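Local coordinates for protein putative sarcosine dimethylglycine methyltransferase (Galdieria sulphuraria, PDB 2O57) that probably transfers methyl groups from S-adenosylmethionine to sarcosine or dimethylglycine, at residues 139-144 with 157-162; 183-188 with 215-220. One frame throughout, in Å; residues are numbered along the deposited sequence.

Contact 1. Residues 139-144 with 157-162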
loop_
_atom_site.group_PDB
_atom_site.type_symbol
_atom_site.label_atom_id
_atom_site.label_comp_id
_atom_site.label_asym_id
_atom_site.label_seq_id
_atom_site.Cartn_x
_atom_site.Cartn_y
_atom_site.Cartn_z
ATOM N N GLY A 139 24.630 -6.002 -15.946
ATOM C CA GLY A 139 25.184 -6.591 -14.750
ATOM C C GLY A 139 24.169 -7.187 -13.799
ATOM O O GLY A 139 22.970 -7.330 -14.125
ATOM N N SER A 140 24.691 -7.527 -12.619
ATOM C CA SER A 140 23.993 -8.302 -11.605
ATOM C C SER A 140 23.727 -7.428 -10.381
ATOM O O SER A 140 24.568 -6.594 -10.050
ATOM C CB SER A 140 24.915 -9.452 -11.219
ATOM O OG SER A 140 24.500 -10.066 -10.020
ATOM N N PHE A 141 22.587 -7.650 -9.695
ATOM C CA PHE A 141 22.281 -6.953 -8.433
ATOM C C PHE A 141 23.219 -7.386 -7.315
ATOM O O PHE A 141 23.279 -6.710 -6.288
ATOM C CB PHE A 141 20.866 -7.251 -7.894
ATOM C CG PHE A 141 19.753 -7.093 -8.885
ATOM C CD1 PHE A 141 19.943 -6.445 -10.108
ATOM C CD2 PHE A 141 18.480 -7.582 -8.559
ATOM C CE1 PHE A 141 18.892 -6.294 -11.007
ATOM C CE2 PHE A 141 17.423 -7.446 -9.445
ATOM C CZ PHE A 141 17.625 -6.805 -10.686
ATOM N N LEU A 142 23.910 -8.520 -7.500
ATOM C CA LEU A 142 24.873 -9.014 -6.508
ATOM C C LEU A 142 26.201 -8.253 -6.614
ATOM O O LEU A 142 27.004 -8.267 -5.692
ATOM C CB LEU A 142 25.079 -10.524 -6.664
ATOM C CG LEU A 142 23.799 -11.362 -6.610
ATOM C CD1 LEU A 142 24.072 -12.878 -6.761
ATOM C CD2 LEU A 142 23.043 -11.085 -5.326
ATOM N N GLU A 143 26.400 -7.555 -7.734
ATOM C CA GLU A 143 27.609 -6.792 -7.949
ATOM C C GLU A 143 27.305 -5.543 -8.784
ATOM O O GLU A 143 27.673 -5.439 -9.968
ATOM C CB GLU A 143 28.653 -7.678 -8.639
ATOM C CG GLU A 143 30.091 -7.318 -8.302
ATOM C CD GLU A 143 31.098 -8.258 -8.962
ATOM O OE1 GLU A 143 31.888 -7.765 -9.815
ATOM O OE2 GLU A 143 31.081 -9.489 -8.658
ATOM N N ILE A 144 26.625 -4.593 -8.161
ATOM C CA ILE A 144 26.208 -3.400 -8.879
ATOM C C ILE A 144 27.488 -2.671 -9.301
ATOM O O ILE A 144 28.322 -2.352 -8.447
ATOM C CB ILE A 144 25.261 -2.517 -8.035
ATOM C CG1 ILE A 144 24.010 -3.332 -7.594
ATOM C CG2 ILE A 144 24.903 -1.266 -8.813
ATOM C CD1 ILE A 144 23.010 -2.544 -6.652
ATOM N N GLN A 157 11.046 -2.933 -10.061
ATOM C CA GLN A 157 9.703 -3.503 -10.191
ATOM C C GLN A 157 9.765 -4.962 -10.617
ATOM O O GLN A 157 10.197 -5.278 -11.750
ATOM C CB GLN A 157 8.904 -2.714 -11.213
ATOM C CG GLN A 157 8.464 -1.350 -10.715
ATOM C CD GLN A 157 7.738 -0.584 -11.824
ATOM O OE1 GLN A 157 8.295 -0.328 -12.890
ATOM N NE2 GLN A 157 6.511 -0.230 -11.575
ATOM N N ASP A 158 9.392 -5.829 -9.676
ATOM C CA ASP A 158 9.204 -7.282 -9.896
ATOM C C ASP A 158 10.485 -7.997 -10.325
ATOM O O ASP A 158 10.433 -9.031 -10.965
ATOM C CB ASP A 158 8.077 -7.528 -10.921
ATOM C CG ASP A 158 6.741 -6.889 -10.487
ATOM O OD1 ASP A 158 6.617 -6.491 -9.296
ATOM O OD2 ASP A 158 5.832 -6.817 -11.336
ATOM N N ALA A 159 11.626 -7.442 -9.952
ATOM C CA ALA A 159 12.920 -8.019 -10.347
ATOM C C ALA A 159 13.560 -8.913 -9.283
ATOM O O ALA A 159 14.340 -9.810 -9.620
ATOM C CB ALA A 159 13.873 -6.903 -10.710
ATOM N N PHE A 160 13.321 -8.613 -8.005
ATOM C CA PHE A 160 14.009 -9.319 -6.890
ATOM C C PHE A 160 13.535 -10.782 -6.813
ATOM O O PHE A 160 14.277 -11.645 -6.343
ATOM C CB PHE A 160 13.706 -8.631 -5.543
ATOM C CG PHE A 160 14.497 -7.344 -5.260
ATOM C CD1 PHE A 160 15.110 -6.579 -6.275
ATOM C CD2 PHE A 160 14.628 -6.909 -3.943
ATOM C CE1 PHE A 160 15.807 -5.389 -5.968
ATOM C CE2 PHE A 160 15.316 -5.743 -3.628
ATOM C CZ PHE A 160 15.917 -4.975 -4.655
ATOM N N LEU A 161 12.317 -11.047 -7.307
ATOM C CA LEU A 161 11.732 -12.399 -7.351
ATOM C C LEU A 161 12.747 -13.471 -7.783
ATOM O O LEU A 161 12.832 -14.534 -7.160
ATOM C CB LEU A 161 10.481 -12.446 -8.283
ATOM C CG LEU A 161 9.814 -13.813 -8.572
ATOM C CD1 LEU A 161 9.240 -14.380 -7.306
ATOM C CD2 LEU A 161 8.703 -13.696 -9.595
ATOM N N HIS A 162 13.494 -13.189 -8.842
ATOM C CA HIS A 162 14.389 -14.162 -9.463
ATOM C C HIS A 162 15.798 -14.204 -8.868
ATOM O O HIS A 162 16.595 -15.134 -9.128
ATOM C CB HIS A 162 14.451 -13.869 -10.957
ATOM C CG HIS A 162 13.100 -13.796 -11.601
ATOM N ND1 HIS A 162 12.272 -14.895 -11.710
ATOM C CD2 HIS A 162 12.422 -12.755 -12.142
ATOM C CE1 HIS A 162 11.152 -14.540 -12.316
ATOM N NE2 HIS A 162 11.214 -13.245 -12.581
#
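Phe141 reaches across to Ala159 and Phe160 with the far end of its ring. Ala159 CB sits at the ring edge, near the ring plane. It lies 3.8 Å from Phe141 CZ and just as close to CE2. Phe141 CE2 also comes within 4.0 Å of Phe160 CD1. The two rings meet obliquely, with centroids 6.0 Å apart and planes at 52°. The side chains meet through carbon atoms alone, and the contact is small, burying 116 Å² in all.

Phe141 CG stands anti to its own carbonyl carbon, chi1 -50°, and this carries the ring away from the turn toward Ala159. The turn itself is a type I beta turn from Ser140 to Glu143, closed by Glu143 N to Ser140 O. Ser140 OG accepts from Leu142 N at 3.0 Å, which makes an ST turn and ties the backbone on both sides of Phe141. An alanine here would remove the whole ring and would probably leave Ala159 CB and Phe160 CD1 without their apolar neighbour.

Further out, Leu89 of strand 85-89 touches both phenylalanines. Phe160 also packs edge-to-face with Phe170 of helix 166-176. Earlier in segment 157-162, the Asp158 carboxylate takes hydrogen bonds from Trp286 NE1 and Val47 N.

Both segments are loops that follow parallel strands, 134-138 and 151-157, of a Rossmann-like methyltransferase sheet. Phe141 also touches the glycine-rich turn after strand 85-89, which fits the cofactor-binding motif of this fold. In class I methyltransferases these C-terminal strand ends form the S-adenosylmethionine pocket, so the contact probably lies beside that site.

Contact 2. Residues 183-188 with 215-220; sequences MAITDP and GLYRSL
Strand 181-190 of the central methyltransferase sheet is covered here by helix 214-223, and Tyr217 bridges the two. Its ring comes from the helix and meets two strand side chains on the same sheet face, Ile185 and Asp187. The Tyr217 hydroxyl donates to the carboxylate: OH lies 2.7 Å from Asp187 OD2. It meets this oxygen nearly along the C-O axis. OD2 lies at the ring edge and in the ring plane, and the carboxylate plane is turned 26° from the ring. Nearer the root of the ring, Ile185 CD1 approaches Tyr217 CD2 obliquely at 3.7 Å. Ile185 CG1 lies between the backbone N and the carbonyl carbon, chi1 68°, and CD1 extends from it to the tyrosine.

Phe170 of helix 166-176 packs edge-to-face with Tyr217, and Phe160 touches Tyr217, Ile185 and Asp187. At the helix surface, Arg218 forms a salt bridge with Glu191 of the second subunit.

All three touching residues are buried. Asp187 OD1 has a donor of its own in the loop after strand 151-157. The two bonds satisfy both buried oxygens and should restrict turning of the carboxylate.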
loop_
_atom_site.group_PDB
_atom_site.type_symbol
_atom_site.label_atom_id
_atom_site.label_comp_id
_atom_site.label_asym_id
_atom_site.label_seq_id
_atom_site.Cartn_x
_atom_site.Cartn_y
_atom_site.Cartn_z
HETATM N N MSE A 183 14.664 3.751 -1.473
HETATM C CA MSE A 183 14.437 2.698 -2.455
HETATM C C MSE A 183 12.973 2.319 -2.509
HETATM O O MSE A 183 12.369 2.018 -1.467
HETATM C CB MSE A 183 15.257 1.457 -2.115
HETATM C CG MSE A 183 14.898 0.270 -3.024
HETATM SE SE MSE A 183 16.244 -1.132 -3.146
HETATM C CE MSE A 183 16.044 -1.912 -1.457
ATOM N N ALA A 184 12.420 2.260 -3.715
ATOM C CA ALA A 184 11.047 1.787 -3.910
ATOM C C ALA A 184 11.077 0.484 -4.711
ATOM O O ALA A 184 11.632 0.438 -5.819
ATOM C CB ALA A 184 10.183 2.856 -4.622
ATOM N N ILE A 185 10.489 -0.579 -4.154
ATOM C CA ILE A 185 10.455 -1.885 -4.837
ATOM C C ILE A 185 9.063 -2.452 -4.876
ATOM O O ILE A 185 8.197 -2.101 -4.030
ATOM C CB ILE A 185 11.400 -2.954 -4.212
ATOM C CG1 ILE A 185 10.924 -3.397 -2.800
ATOM C CG2 ILE A 185 12.822 -2.436 -4.180
ATOM C CD1 ILE A 185 11.670 -4.650 -2.289
ATOM N N THR A 186 8.827 -3.298 -5.877
ATOM C CA THR A 186 7.634 -4.141 -5.938
ATOM C C THR A 186 8.121 -5.565 -6.264
ATOM O O THR A 186 9.175 -5.723 -6.885
ATOM C CB THR A 186 6.538 -3.678 -6.996
ATOM O OG1 THR A 186 6.974 -3.874 -8.370
ATOM C CG2 THR A 186 6.011 -2.273 -6.746
ATOM N N ASP A 187 7.393 -6.589 -5.822
ATOM C CA ASP A 187 7.797 -7.963 -6.116
ATOM C C ASP A 187 6.628 -8.893 -5.886
ATOM O O ASP A 187 5.966 -8.831 -4.833
ATOM C CB ASP A 187 8.955 -8.347 -5.174
ATOM C CG ASP A 187 9.998 -9.281 -5.833
ATOM O OD1 ASP A 187 10.179 -9.234 -7.064
ATOM O OD2 ASP A 187 10.656 -10.033 -5.078
ATOM N N PRO A 188 6.385 -9.808 -6.831
ATOM C CA PRO A 188 5.511 -10.917 -6.455
ATOM C C PRO A 188 6.196 -11.648 -5.303
ATOM O O PRO A 188 7.454 -11.744 -5.269
ATOM C CB PRO A 188 5.510 -11.805 -7.698
ATOM C CG PRO A 188 5.901 -10.866 -8.870
ATOM C CD PRO A 188 6.911 -9.930 -8.215
ATOM N N GLY A 215 8.082 -9.630 5.359
ATOM C CA GLY A 215 8.813 -9.780 6.627
ATOM C C GLY A 215 10.298 -10.023 6.380
ATOM O O GLY A 215 11.154 -9.430 7.054
ATOM N N LEU A 216 10.612 -10.887 5.409
ATOM C CA LEU A 216 12.030 -11.168 5.107
ATOM C C LEU A 216 12.754 -9.921 4.568
ATOM O O LEU A 216 13.838 -9.583 5.031
ATOM C CB LEU A 216 12.195 -12.312 4.110
ATOM C CG LEU A 216 13.624 -12.626 3.619
ATOM C CD1 LEU A 216 14.610 -13.050 4.732
ATOM C CD2 LEU A 216 13.521 -13.742 2.536
ATOM N N TYR A 217 12.151 -9.276 3.571
ATOM C CA TYR A 217 12.739 -8.065 2.994
ATOM C C TYR A 217 12.976 -6.982 4.058
ATOM O O TYR A 217 14.013 -6.316 4.055
ATOM C CB TYR A 217 11.861 -7.539 1.856
ATOM C CG TYR A 217 11.963 -8.373 0.569
ATOM C CD1 TYR A 217 12.655 -9.593 0.544
ATOM C CD2 TYR A 217 11.363 -7.944 -0.600
ATOM C CE1 TYR A 217 12.742 -10.362 -0.651
ATOM C CE2 TYR A 217 11.457 -8.689 -1.799
ATOM C CZ TYR A 217 12.137 -9.907 -1.801
ATOM O OH TYR A 217 12.205 -10.630 -3.002
ATOM N N ARG A 218 12.021 -6.806 4.969
ATOM C CA ARG A 218 12.181 -5.813 6.046
ATOM C C ARG A 218 13.385 -6.142 6.939
ATOM O O ARG A 218 14.172 -5.243 7.308
ATOM C CB ARG A 218 10.908 -5.729 6.880
ATOM C CG ARG A 218 10.969 -4.765 8.085
ATOM C CD ARG A 218 9.534 -4.568 8.682
ATOM N NE ARG A 218 9.098 -5.814 9.316
ATOM C CZ ARG A 218 7.977 -5.979 10.009
ATOM N NH1 ARG A 218 7.124 -4.970 10.183
ATOM N NH2 ARG A 218 7.719 -7.160 10.551
ATOM N N SER A 219 13.515 -7.429 7.286
ATOM C CA SER A 219 14.602 -7.923 8.131
ATOM C C SER A 219 15.960 -7.746 7.452
ATOM O O SER A 219 16.916 -7.250 8.050
ATOM C CB SER A 219 14.388 -9.414 8.436
ATOM O OG SER A 219 15.515 -9.914 9.138
ATOM N N LEU A 220 16.055 -8.173 6.200
ATOM C CA LEU A 220 17.289 -7.998 5.405
ATOM C C LEU A 220 17.618 -6.528 5.236
ATOM O O LEU A 220 18.757 -6.119 5.457
ATOM C CB LEU A 220 17.169 -8.675 4.030
ATOM C CG LEU A 220 17.029 -10.211 4.000
ATOM C CD1 LEU A 220 16.784 -10.690 2.546
ATOM C CD2 LEU A 220 18.289 -10.884 4.576
#

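The two contacts follow one another along the chain, yet their centres are only 12 Å apart. They join where the loop after strand 151-157 runs beside strand 181-190. Asp158 OD1 lies 2.8 Å from Thr186 OG1, and Leu161 N lies 2.8 Å from Asp187 OD1; both are probable hydrogen bonds. Asp187 thus connects the loop of contact 1 to the helix of contact 2. Phe160 belongs to the same interface and packs against side chains of both contacts. Contact 1 touches the glycine-rich turn through Phe141, so it probably borders the cofactor pocket. Contact 2 reaches from the sheet to a helix beside the second subunit.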